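Local coordinates for protein EmrA (Aquifex aeolicus, PDB 4TKO) that probably serves as the periplasmic adaptor of a major facilitator superfamily multidrug efflux pump, helping to carry xenobiotics out of the cell, at residues 256-267 and 320-328; 269-280 and 340-349. All coordinates share one frame; numbering follows the deposited sequence.

Interaction 1: 256-267 and 320-328; sequences FYVEVLLEETKL and QRIPVKIKI
Val260 and Val324 face each other at the middle of an antiparallel pair, strands 256-263 and 321-328, whose axes make an angle of 146° and come within 4.0 Å. Six backbone hydrogen bonds join them, two for each of the hydrogen-bonded pairs Val258-Ile326, Val260-Val324 and Leu262-Ile322; in the middle pair Val260 N lies 2.8 Å from Val324 O. Pro323, which has no N-H to give, occupies a non-hydrogen-bonded position opposite Leu261, and its CA-H leans on Val260 O.

Charged and aromatic groups meet on the face that carries Tyr257, Glu259, Leu261 and Pro323. The extended side chain of Lys325 and that of Tyr257 cross at about a right angle: CE of Lys325 sits over one face of the Tyr257 ring, 3.7 Å from its centroid, and NZ follows as a cation-pi partner at 4.8 Å. Tyr257 CG lies between its own backbone N and carbonyl carbon (chi1 64°), which turns the ring over that lysine. At the other end Glu263 and Arg321 lie side by side. Glu263 OE2 is 3.5 Å from Arg321 NH2 but well out of the guanidinium plane, a salt bridge of charge alone.

Apolar contacts fill the reverse face, where Val260 CG2 meets Ile326 CD1 and Leu267 CD1 reaches Ile322 CG2 at 4.0 Å. On the polar face Leu261 CD2 rests on the Pro323 ring, 3.6 Å from CB.

The pair belongs to the AaeA-like beta-barrel. Strand 7-24 flanks 256-263 and supplies Asp18, the salt-bridge partner of Lys325 NZ; strand 288-295 flanks 321-328, and Val344 and Ile346 of strand 342-347 pack against the apolar face.

Interaction 2: 269-280 and 340-349; sequences GVKVGNKAYVRL and MGGEVEIRRT
Asn274 turns its amide toward the end of strand 342-347, where ND2 donates to Thr349 OG1 at 3.0 Å, tilted 27° from the amide plane; ND2 also approaches Arg347 O, too closely for the detail to be trusted. CG of Asn274 stands anti to the carbonyl carbon (chi1 -77°), directing the amide across to the other chain segment. The type II turn Lys271-Asn274 delivers this residue, and just before the turn in sequence Gly269 O accepts a hydrogen bond from Thr349 N.

Further along, Val278 and Val344 lie side by side and point the same way, CG1 of Val278 3.7 Å from CG2 of Val344. Ile346 extends this apolar face: its CG2 approaches Val270 CG1 at 4.2 Å, while its CG1 faces the methyl of Ala276. At the far end Leu280 and Met340 meet at about a right angle, Leu280 CD1 touching the Met340 methyl CE at 3.4 Å.

The other face carries Tyr277, Arg279, Glu343 and Glu345. Arg279 and Glu343 form a hydrogen-bonded pair through their backbones, with Arg279 N 2.9 Å from Glu343 O, yet Arg279 NH1 stays 5.1 Å from Glu343 OE2. Tyr277 pairs with Glu345 in the same manner. Gly342 CA comes close to Arg279 O, 3.2 Å away, and the backbones stay close at the Leu280-Gly342 pair.

The chemistry is thus two-sided: valine, isoleucine and alanine face the barrel interior, whereas opposite charges across the polar face probably attract at a distance without ion pairing, and the Asn274 amide probably helps hold the poorly ordered end of 340-349 to the turn.

Overall arrangement
From the N terminus, strand 7-24 comes first; the chain then runs through strands 29-34, 41-42 and 47-51 to the long helical hairpin before returning to the barrel at 256-267. Segment 269-280 follows directly, and strand 288-295 leads into an unmodelled stretch, 298-318. Interaction 1 closes its loop when 320-328 returns to 256-267; interaction 2 closes when 340-349 returns to 269-280. Since the segments alternate, the two closures cross instead of nesting. Their centres lie 8 Å apart and they share an apolar core. Strand 7-24 bridges 256-263 and 342-347, and strand 288-295 bridges 275-280 and 321-330, which closes a ring of six strands, the barrel.

Interaction 1: 256-267 and 320-328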
loop_
_atom_site.group_PDB
_atom_site.type_symbol
_atom_site.label_atom_id
_atom_site.label_comp_id
_atom_site.label_asym_id
_atom_site.label_seq_id
_atom_site.Cartn_x
_atom_site.Cartn_y
_atom_site.Cartn_z
ATOM N N PHE A 256 -15.899 -29.245 -27.830
ATOM C CA PHE A 256 -16.927 -29.764 -28.721
ATOM C C PHE A 256 -16.715 -31.206 -29.222
ATOM O O PHE A 256 -15.595 -31.631 -29.582
ATOM C CB PHE A 256 -17.058 -28.858 -29.941
ATOM C CG PHE A 256 -17.725 -27.550 -29.672
ATOM C CD1 PHE A 256 -19.016 -27.502 -29.163
ATOM C CD2 PHE A 256 -17.077 -26.357 -29.972
ATOM C CE1 PHE A 256 -19.656 -26.277 -28.937
ATOM C CE2 PHE A 256 -17.711 -25.136 -29.762
ATOM C CZ PHE A 256 -19.005 -25.097 -29.237
ATOM N N TYR A 257 -17.820 -31.945 -29.251
ATOM C CA TYR A 257 -17.877 -33.244 -29.894
ATOM C C TYR A 257 -19.243 -33.422 -30.517
ATOM O O TYR A 257 -20.165 -32.631 -30.280
ATOM C CB TYR A 257 -17.598 -34.381 -28.918
ATOM C CG TYR A 257 -18.620 -34.515 -27.817
ATOM C CD1 TYR A 257 -18.628 -33.628 -26.755
ATOM C CD2 TYR A 257 -19.562 -35.541 -27.823
ATOM C CE1 TYR A 257 -19.533 -33.741 -25.740
ATOM C CE2 TYR A 257 -20.486 -35.660 -26.794
ATOM C CZ TYR A 257 -20.462 -34.750 -25.755
ATOM O OH TYR A 257 -21.357 -34.828 -24.715
ATOM N N VAL A 258 -19.372 -34.460 -31.333
ATOM C CA VAL A 258 -20.658 -34.752 -31.930
ATOM C C VAL A 258 -21.204 -35.986 -31.267
ATOM O O VAL A 258 -20.458 -36.946 -31.003
ATOM C CB VAL A 258 -20.554 -34.952 -33.439
ATOM C CG1 VAL A 258 -21.879 -35.432 -34.000
ATOM C CG2 VAL A 258 -20.125 -33.654 -34.095
ATOM N N GLU A 259 -22.490 -35.929 -30.939
ATOM C CA GLU A 259 -23.161 -37.065 -30.344
ATOM C C GLU A 259 -24.161 -37.602 -31.339
ATOM O O GLU A 259 -25.018 -36.875 -31.864
ATOM C CB GLU A 259 -23.846 -36.690 -29.035
ATOM C CG GLU A 259 -24.475 -37.882 -28.301
ATOM C CD GLU A 259 -25.650 -37.488 -27.392
ATOM O OE1 GLU A 259 -25.791 -38.090 -26.303
ATOM O OE2 GLU A 259 -26.439 -36.585 -27.764
ATOM N N VAL A 260 -24.039 -38.887 -31.599
ATOM C CA VAL A 260 -24.879 -39.533 -32.588
ATOM C C VAL A 260 -25.707 -40.606 -31.908
ATOM O O VAL A 260 -25.178 -41.395 -31.120
ATOM C CB VAL A 260 -24.016 -40.123 -33.715
ATOM C CG1 VAL A 260 -24.849 -40.906 -34.676
ATOM C CG2 VAL A 260 -23.311 -38.991 -34.446
ATOM N N LEU A 261 -27.012 -40.592 -32.167
ATOM C CA LEU A 261 -27.905 -41.645 -31.663
ATOM C C LEU A 261 -28.124 -42.682 -32.747
ATOM O O LEU A 261 -28.897 -42.458 -33.684
ATOM C CB LEU A 261 -29.249 -41.074 -31.206
ATOM C CG LEU A 261 -29.053 -40.199 -29.984
ATOM C CD1 LEU A 261 -30.375 -39.844 -29.374
ATOM C CD2 LEU A 261 -28.145 -40.916 -28.985
ATOM N N LEU A 262 -27.440 -43.811 -32.626
ATOM C CA LEU A 262 -27.420 -44.800 -33.699
ATOM C C LEU A 262 -28.359 -45.975 -33.439
ATOM O O LEU A 262 -28.314 -46.580 -32.359
ATOM C CB LEU A 262 -25.989 -45.310 -33.898
ATOM C CG LEU A 262 -25.656 -45.817 -35.299
ATOM C CD1 LEU A 262 -26.523 -45.117 -36.335
ATOM C CD2 LEU A 262 -24.195 -45.562 -35.581
ATOM N N GLU A 263 -29.202 -46.296 -34.423
ATOM C CA GLU A 263 -30.048 -47.495 -34.341
ATOM C C GLU A 263 -29.154 -48.709 -34.090
ATOM O O GLU A 263 -28.068 -48.811 -34.664
ATOM C CB GLU A 263 -30.872 -47.665 -35.615
ATOM C CG GLU A 263 -31.336 -46.331 -36.212
ATOM C CD GLU A 263 -32.426 -46.486 -37.272
ATOM O OE1 GLU A 263 -32.750 -47.638 -37.634
ATOM O OE2 GLU A 263 -32.962 -45.452 -37.740
ATOM N N GLU A 264 -29.577 -49.607 -33.202
ATOM C CA GLU A 264 -28.697 -50.698 -32.778
ATOM C C GLU A 264 -28.383 -51.616 -33.945
ATOM O O GLU A 264 -27.305 -52.222 -34.013
ATOM C CB GLU A 264 -29.320 -51.501 -31.637
ATOM C CG GLU A 264 -28.425 -52.633 -31.124
ATOM C CD GLU A 264 -29.092 -53.480 -30.054
ATOM O OE1 GLU A 264 -29.991 -52.960 -29.346
ATOM O OE2 GLU A 264 -28.717 -54.668 -29.930
ATOM N N THR A 265 -29.347 -51.698 -34.859
ATOM C CA THR A 265 -29.242 -52.525 -36.042
ATOM C C THR A 265 -28.053 -52.078 -36.898
ATOM O O THR A 265 -27.204 -52.897 -37.260
ATOM C CB THR A 265 -30.562 -52.494 -36.860
ATOM O OG1 THR A 265 -30.630 -53.641 -37.710
ATOM C CG2 THR A 265 -30.679 -51.228 -37.706
ATOM N N LYS A 266 -27.961 -50.783 -37.194
ATOM C CA LYS A 266 -26.888 -50.304 -38.053
ATOM C C LYS A 266 -25.622 -50.049 -37.265
ATOM O O LYS A 266 -24.810 -49.223 -37.651
ATOM C CB LYS A 266 -27.296 -49.039 -38.811
ATOM C CG LYS A 266 -28.303 -48.180 -38.121
ATOM C CD LYS A 266 -28.522 -46.868 -38.867
ATOM C CE LYS A 266 -29.344 -47.038 -40.125
ATOM N NZ LYS A 266 -29.693 -45.706 -40.723
ATOM N N LEU A 267 -25.431 -50.775 -36.176
ATOM C CA LEU A 267 -24.224 -50.599 -35.389
ATOM C C LEU A 267 -23.233 -51.727 -35.644
ATOM O O LEU A 267 -22.171 -51.784 -35.021
ATOM C CB LEU A 267 -24.568 -50.518 -33.903
ATOM C CG LEU A 267 -23.439 -50.035 -32.986
ATOM C CD1 LEU A 267 -23.941 -48.910 -32.110
ATOM C CD2 LEU A 267 -22.876 -51.176 -32.135
ATOM N N GLN A 320 -34.812 -48.251 -31.232
ATOM C CA GLN A 320 -34.071 -48.297 -29.957
ATOM C C GLN A 320 -32.578 -47.892 -30.109
ATOM O O GLN A 320 -31.689 -48.742 -30.248
ATOM C CB GLN A 320 -34.189 -49.694 -29.331
ATOM C CG GLN A 320 -33.510 -50.842 -30.100
ATOM C CD GLN A 320 -34.167 -51.165 -31.442
ATOM O OE1 GLN A 320 -35.398 -51.181 -31.571
ATOM N NE2 GLN A 320 -33.337 -51.429 -32.450
ATOM N N ARG A 321 -32.319 -46.585 -30.039
ATOM C CA ARG A 321 -31.059 -46.004 -30.514
ATOM C C ARG A 321 -29.927 -46.022 -29.484
ATOM O O ARG A 321 -30.158 -46.003 -28.287
ATOM C CB ARG A 321 -31.310 -44.563 -30.996
ATOM C CG ARG A 321 -32.252 -44.450 -32.207
ATOM C CD ARG A 321 -32.884 -43.074 -32.347
ATOM N NE ARG A 321 -33.335 -42.788 -33.712
ATOM C CZ ARG A 321 -32.528 -42.733 -34.775
ATOM N NH1 ARG A 321 -31.228 -42.959 -34.638
ATOM N NH2 ARG A 321 -33.014 -42.461 -35.984
ATOM N N ILE A 322 -28.691 -46.063 -29.959
ATOM C CA ILE A 322 -27.535 -46.099 -29.070
ATOM C C ILE A 322 -26.638 -44.865 -29.244
ATOM O O ILE A 322 -26.167 -44.574 -30.344
ATOM C CB ILE A 322 -26.714 -47.379 -29.302
ATOM C CG1 ILE A 322 -27.435 -48.572 -28.680
ATOM C CG2 ILE A 322 -25.319 -47.263 -28.693
ATOM C CD1 ILE A 322 -26.495 -49.574 -28.023
ATOM N N PRO A 323 -26.393 -44.133 -28.147
ATOM C CA PRO A 323 -25.538 -42.945 -28.187
ATOM C C PRO A 323 -24.084 -43.292 -28.495
ATOM O O PRO A 323 -23.451 -44.110 -27.805
ATOM C CB PRO A 323 -25.665 -42.362 -26.772
ATOM C CG PRO A 323 -26.817 -43.017 -26.180
ATOM C CD PRO A 323 -26.911 -44.370 -26.797
ATOM N N VAL A 324 -23.562 -42.660 -29.537
ATOM C CA VAL A 324 -22.162 -42.822 -29.891
ATOM C C VAL A 324 -21.509 -41.457 -29.905
ATOM O O VAL A 324 -22.034 -40.503 -30.493
ATOM C CB VAL A 324 -21.973 -43.504 -31.263
ATOM C CG1 VAL A 324 -20.498 -43.785 -31.504
ATOM C CG2 VAL A 324 -22.759 -44.795 -31.321
ATOM N N LYS A 325 -20.371 -41.375 -29.229
ATOM C CA LYS A 325 -19.639 -40.130 -29.082
ATOM C C LYS A 325 -18.529 -40.047 -30.118
ATOM O O LYS A 325 -17.728 -40.974 -30.266
ATOM C CB LYS A 325 -19.057 -40.013 -27.668
ATOM C CG LYS A 325 -18.610 -38.616 -27.301
ATOM C CD LYS A 325 -17.797 -38.596 -26.020
ATOM C CE LYS A 325 -17.097 -37.250 -25.810
ATOM N NZ LYS A 325 -16.146 -37.290 -24.658
ATOM N N ILE A 326 -18.477 -38.926 -30.826
ATOM C CA ILE A 326 -17.454 -38.716 -31.837
ATOM C C ILE A 326 -16.511 -37.547 -31.521
ATOM O O ILE A 326 -16.961 -36.403 -31.368
ATOM C CB ILE A 326 -18.119 -38.470 -33.181
ATOM C CG1 ILE A 326 -18.878 -39.724 -33.605
ATOM C CG2 ILE A 326 -17.087 -38.021 -34.222
ATOM C CD1 ILE A 326 -19.920 -39.440 -34.633
ATOM N N LYS A 327 -15.217 -37.836 -31.421
ATOM C CA LYS A 327 -14.192 -36.791 -31.270
ATOM C C LYS A 327 -13.822 -36.166 -32.611
ATOM O O LYS A 327 -13.580 -36.878 -33.595
ATOM C CB LYS A 327 -12.929 -37.343 -30.613
ATOM C CG LYS A 327 -11.726 -36.427 -30.783
ATOM C CD LYS A 327 -10.662 -36.601 -29.696
ATOM C CE LYS A 327 -9.707 -37.751 -29.980
ATOM N NZ LYS A 327 -8.506 -37.710 -29.081
ATOM N N ILE A 328 -13.782 -34.834 -32.648
ATOM C CA ILE A 328 -13.498 -34.113 -33.889
ATOM C C ILE A 328 -12.010 -33.989 -34.158
ATOM O O ILE A 328 -11.222 -33.708 -33.252
ATOM C CB ILE A 328 -14.088 -32.725 -33.852
ATOM C CG1 ILE A 328 -15.512 -32.796 -33.307
ATOM C CG2 ILE A 328 -13.986 -32.074 -35.225
ATOM C CD1 ILE A 328 -16.221 -31.463 -33.274
#

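Interaction 2: 269-280 and 340-349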
loop_
_atom_site.group_PDB
_atom_site.type_symbol
_atom_site.label_atom_id
_atom_site.label_comp_id
_atom_site.label_asym_id
_atom_site.label_seq_id
_atom_site.Cartn_x
_atom_site.Cartn_y
_atom_site.Cartn_z
ATOM N N GLY A 269 -20.716 -53.064 -37.602
ATOM C CA GLY A 269 -19.263 -53.066 -37.655
ATOM C C GLY A 269 -18.588 -51.843 -37.068
ATOM O O GLY A 269 -17.413 -51.579 -37.348
ATOM N N VAL A 270 -19.333 -51.101 -36.248
ATOM C CA VAL A 270 -18.856 -49.851 -35.670
ATOM C C VAL A 270 -18.056 -50.074 -34.382
ATOM O O VAL A 270 -18.383 -50.936 -33.572
ATOM C CB VAL A 270 -20.025 -48.914 -35.372
ATOM C CG1 VAL A 270 -19.536 -47.671 -34.654
ATOM C CG2 VAL A 270 -20.747 -48.541 -36.651
ATOM N N LYS A 271 -17.024 -49.272 -34.176
ATOM C CA LYS A 271 -16.115 -49.540 -33.079
ATOM C C LYS A 271 -15.233 -48.332 -32.737
ATOM O O LYS A 271 -14.895 -47.526 -33.602
ATOM C CB LYS A 271 -15.268 -50.760 -33.437
ATOM C CG LYS A 271 -14.102 -51.037 -32.511
ATOM C CD LYS A 271 -12.773 -50.880 -33.253
ATOM C CE LYS A 271 -12.728 -51.714 -34.531
ATOM N NZ LYS A 271 -11.517 -51.381 -35.333
ATOM N N VAL A 272 -14.882 -48.199 -31.464
ATOM C CA VAL A 272 -14.010 -47.112 -31.049
ATOM C C VAL A 272 -12.771 -47.086 -31.925
ATOM O O VAL A 272 -12.142 -48.114 -32.168
ATOM C CB VAL A 272 -13.585 -47.233 -29.570
ATOM C CG1 VAL A 272 -12.469 -46.258 -29.269
ATOM C CG2 VAL A 272 -14.773 -46.992 -28.652
ATOM N N GLY A 273 -12.441 -45.902 -32.416
ATOM C CA GLY A 273 -11.276 -45.723 -33.258
ATOM C C GLY A 273 -11.641 -45.453 -34.702
ATOM O O GLY A 273 -10.821 -44.949 -35.480
ATOM N N ASN A 274 -12.880 -45.771 -35.063
ATOM C CA ASN A 274 -13.276 -45.695 -36.456
ATOM C C ASN A 274 -13.473 -44.274 -36.932
ATOM O O ASN A 274 -13.929 -43.421 -36.184
ATOM C CB ASN A 274 -14.548 -46.509 -36.696
ATOM C CG ASN A 274 -14.276 -48.000 -36.746
ATOM O OD1 ASN A 274 -13.321 -48.492 -36.139
ATOM N ND2 ASN A 274 -15.102 -48.722 -37.484
ATOM N N LYS A 275 -13.105 -44.029 -38.185
ATOM C CA LYS A 275 -13.305 -42.728 -38.819
ATOM C C LYS A 275 -14.768 -42.361 -38.791
ATOM O O LYS A 275 -15.626 -43.228 -38.659
ATOM C CB LYS A 275 -12.808 -42.731 -40.270
ATOM C CG LYS A 275 -11.367 -42.273 -40.446
ATOM C CD LYS A 275 -11.233 -40.819 -40.037
ATOM C CE LYS A 275 -10.088 -40.133 -40.748
ATOM N NZ LYS A 275 -10.090 -38.684 -40.399
ATOM N N ALA A 276 -15.050 -41.074 -38.920
ATOM C CA ALA A 276 -16.418 -40.615 -39.016
ATOM C C ALA A 276 -16.422 -39.271 -39.700
ATOM O O ALA A 276 -15.412 -38.562 -39.694
ATOM C CB ALA A 276 -17.055 -40.526 -37.648
ATOM N N TYR A 277 -17.571 -38.917 -40.266
ATOM C CA TYR A 277 -17.683 -37.763 -41.144
ATOM C C TYR A 277 -18.987 -37.015 -40.909
ATOM O O TYR A 277 -20.071 -37.587 -41.001
ATOM C CB TYR A 277 -17.554 -38.219 -42.597
ATOM C CG TYR A 277 -16.214 -38.895 -42.836
ATOM C CD1 TYR A 277 -15.064 -38.141 -43.007
ATOM C CD2 TYR A 277 -16.089 -40.284 -42.834
ATOM C CE1 TYR A 277 -13.834 -38.742 -43.197
ATOM C CE2 TYR A 277 -14.854 -40.893 -43.026
ATOM C CZ TYR A 277 -13.734 -40.112 -43.208
ATOM O OH TYR A 277 -12.506 -40.694 -43.404
ATOM N N VAL A 278 -18.873 -35.728 -40.602
ATOM C CA VAL A 278 -20.021 -34.955 -40.170
ATOM C C VAL A 278 -20.329 -33.801 -41.100
ATOM O O VAL A 278 -19.454 -33.012 -41.427
ATOM C CB VAL A 278 -19.806 -34.377 -38.753
ATOM C CG1 VAL A 278 -21.108 -33.830 -38.209
ATOM C CG2 VAL A 278 -19.244 -35.434 -37.821
ATOM N N ARG A 279 -21.584 -33.695 -41.512
ATOM C CA ARG A 279 -22.021 -32.563 -42.304
ATOM C C ARG A 279 -23.169 -31.877 -41.596
ATOM O O ARG A 279 -24.277 -32.401 -41.524
ATOM C CB ARG A 279 -22.450 -33.007 -43.703
ATOM C CG ARG A 279 -21.464 -33.943 -44.386
ATOM C CD ARG A 279 -22.001 -34.431 -45.708
ATOM N NE ARG A 279 -22.231 -33.310 -46.610
ATOM C CZ ARG A 279 -22.725 -33.422 -47.835
ATOM N NH1 ARG A 279 -23.055 -34.614 -48.313
ATOM N NH2 ARG A 279 -22.892 -32.335 -48.574
ATOM N N LEU A 280 -22.893 -30.691 -41.078
ATOM C CA LEU A 280 -23.887 -29.909 -40.366
ATOM C C LEU A 280 -24.685 -29.040 -41.329
ATOM O O LEU A 280 -24.137 -28.424 -42.239
ATOM C CB LEU A 280 -23.200 -29.041 -39.295
ATOM C CG LEU A 280 -22.310 -29.891 -38.376
ATOM C CD1 LEU A 280 -21.344 -29.061 -37.557
ATOM C CD2 LEU A 280 -23.163 -30.760 -37.488
ATOM N N MET A 340 -26.400 -28.048 -32.881
ATOM C CA MET A 340 -26.393 -28.182 -34.330
ATOM C C MET A 340 -26.625 -29.628 -34.755
ATOM O O MET A 340 -26.092 -30.559 -34.150
ATOM C CB MET A 340 -25.073 -27.670 -34.910
ATOM C CG MET A 340 -25.035 -26.167 -35.134
ATOM S SD MET A 340 -23.494 -25.616 -35.892
ATOM C CE MET A 340 -22.337 -26.797 -35.204
ATOM N N GLY A 341 -27.420 -29.806 -35.805
ATOM C CA GLY A 341 -27.663 -31.116 -36.375
ATOM C C GLY A 341 -27.109 -31.253 -37.784
ATOM O O GLY A 341 -26.427 -30.369 -38.303
ATOM N N GLY A 342 -27.418 -32.374 -38.413
ATOM C CA GLY A 342 -26.903 -32.675 -39.730
ATOM C C GLY A 342 -26.904 -34.165 -39.981
ATOM O O GLY A 342 -27.821 -34.859 -39.574
ATOM N N GLU A 343 -25.857 -34.656 -40.628
ATOM C CA GLU A 343 -25.816 -36.032 -41.096
ATOM C C GLU A 343 -24.454 -36.575 -40.785
ATOM O O GLU A 343 -23.474 -35.827 -40.857
ATOM C CB GLU A 343 -26.102 -36.093 -42.587
ATOM C CG GLU A 343 -26.388 -37.470 -43.130
ATOM C CD GLU A 343 -27.003 -37.408 -44.524
ATOM O OE1 GLU A 343 -28.246 -37.272 -44.608
ATOM O OE2 GLU A 343 -26.247 -37.481 -45.525
ATOM N N VAL A 344 -24.382 -37.856 -40.429
ATOM C CA VAL A 344 -23.110 -38.440 -40.026
ATOM C C VAL A 344 -22.901 -39.816 -40.604
ATOM O O VAL A 344 -23.821 -40.617 -40.629
ATOM C CB VAL A 344 -22.981 -38.524 -38.499
ATOM C CG1 VAL A 344 -21.866 -39.484 -38.096
ATOM C CG2 VAL A 344 -22.679 -37.173 -37.945
ATOM N N GLU A 345 -21.683 -40.079 -41.076
ATOM C CA GLU A 345 -21.345 -41.381 -41.636
ATOM C C GLU A 345 -20.206 -41.988 -40.850
ATOM O O GLU A 345 -19.145 -41.375 -40.717
ATOM C CB GLU A 345 -20.976 -41.266 -43.116
ATOM C CG GLU A 345 -22.146 -40.808 -43.994
ATOM C CD GLU A 345 -21.829 -40.853 -45.484
ATOM O OE1 GLU A 345 -20.718 -41.295 -45.832
ATOM O OE2 GLU A 345 -22.690 -40.451 -46.303
ATOM N N ILE A 346 -20.409 -43.184 -40.309
ATOM C CA ILE A 346 -19.318 -43.840 -39.589
ATOM C C ILE A 346 -18.825 -45.067 -40.349
ATOM O O ILE A 346 -19.606 -45.814 -40.937
ATOM C CB ILE A 346 -19.728 -44.251 -38.174
ATOM C CG1 ILE A 346 -20.476 -43.115 -37.483
ATOM C CG2 ILE A 346 -18.510 -44.595 -37.362
ATOM C CD1 ILE A 346 -20.893 -43.443 -36.057
ATOM N N ARG A 347 -17.537 -45.281 -40.296
ATOM C CA ARG A 347 -16.917 -46.368 -40.999
ATOM C C ARG A 347 -16.990 -47.695 -40.270
ATOM O O ARG A 347 -16.500 -47.850 -39.180
ATOM C CB ARG A 347 -15.479 -45.998 -41.287
ATOM C CG ARG A 347 -14.682 -47.061 -41.991
ATOM C CD ARG A 347 -15.309 -47.486 -43.298
ATOM N NE ARG A 347 -14.358 -47.391 -44.380
ATOM C CZ ARG A 347 -14.080 -48.361 -45.227
ATOM N NH1 ARG A 347 -14.689 -49.518 -45.129
ATOM N NH2 ARG A 347 -13.189 -48.158 -46.173
ATOM N N ARG A 348 -17.623 -48.673 -40.911
ATOM C CA ARG A 348 -17.663 -50.033 -40.388
ATOM C C ARG A 348 -16.338 -50.766 -40.619
ATOM O O ARG A 348 -15.486 -50.304 -41.371
ATOM C CB ARG A 348 -18.809 -50.810 -41.024
ATOM C CG ARG A 348 -20.174 -50.329 -40.609
ATOM C CD ARG A 348 -21.224 -51.328 -41.040
ATOM N NE ARG A 348 -22.561 -50.973 -40.588
ATOM C CZ ARG A 348 -23.463 -50.364 -41.353
ATOM N NH1 ARG A 348 -23.153 -50.050 -42.607
ATOM N NH2 ARG A 348 -24.668 -50.073 -40.869
ATOM N N THR A 349 -16.160 -51.909 -39.967
ATOM C CA THR A 349 -14.950 -52.704 -40.160
ATOM C C THR A 349 -15.274 -54.183 -40.363
ATOM O O THR A 349 -14.471 -54.934 -40.921
ATOM C CB THR A 349 -13.993 -52.558 -38.975
ATOM O OG1 THR A 349 -13.827 -51.169 -38.668
ATOM C CG2 THR A 349 -12.643 -53.170 -39.317
#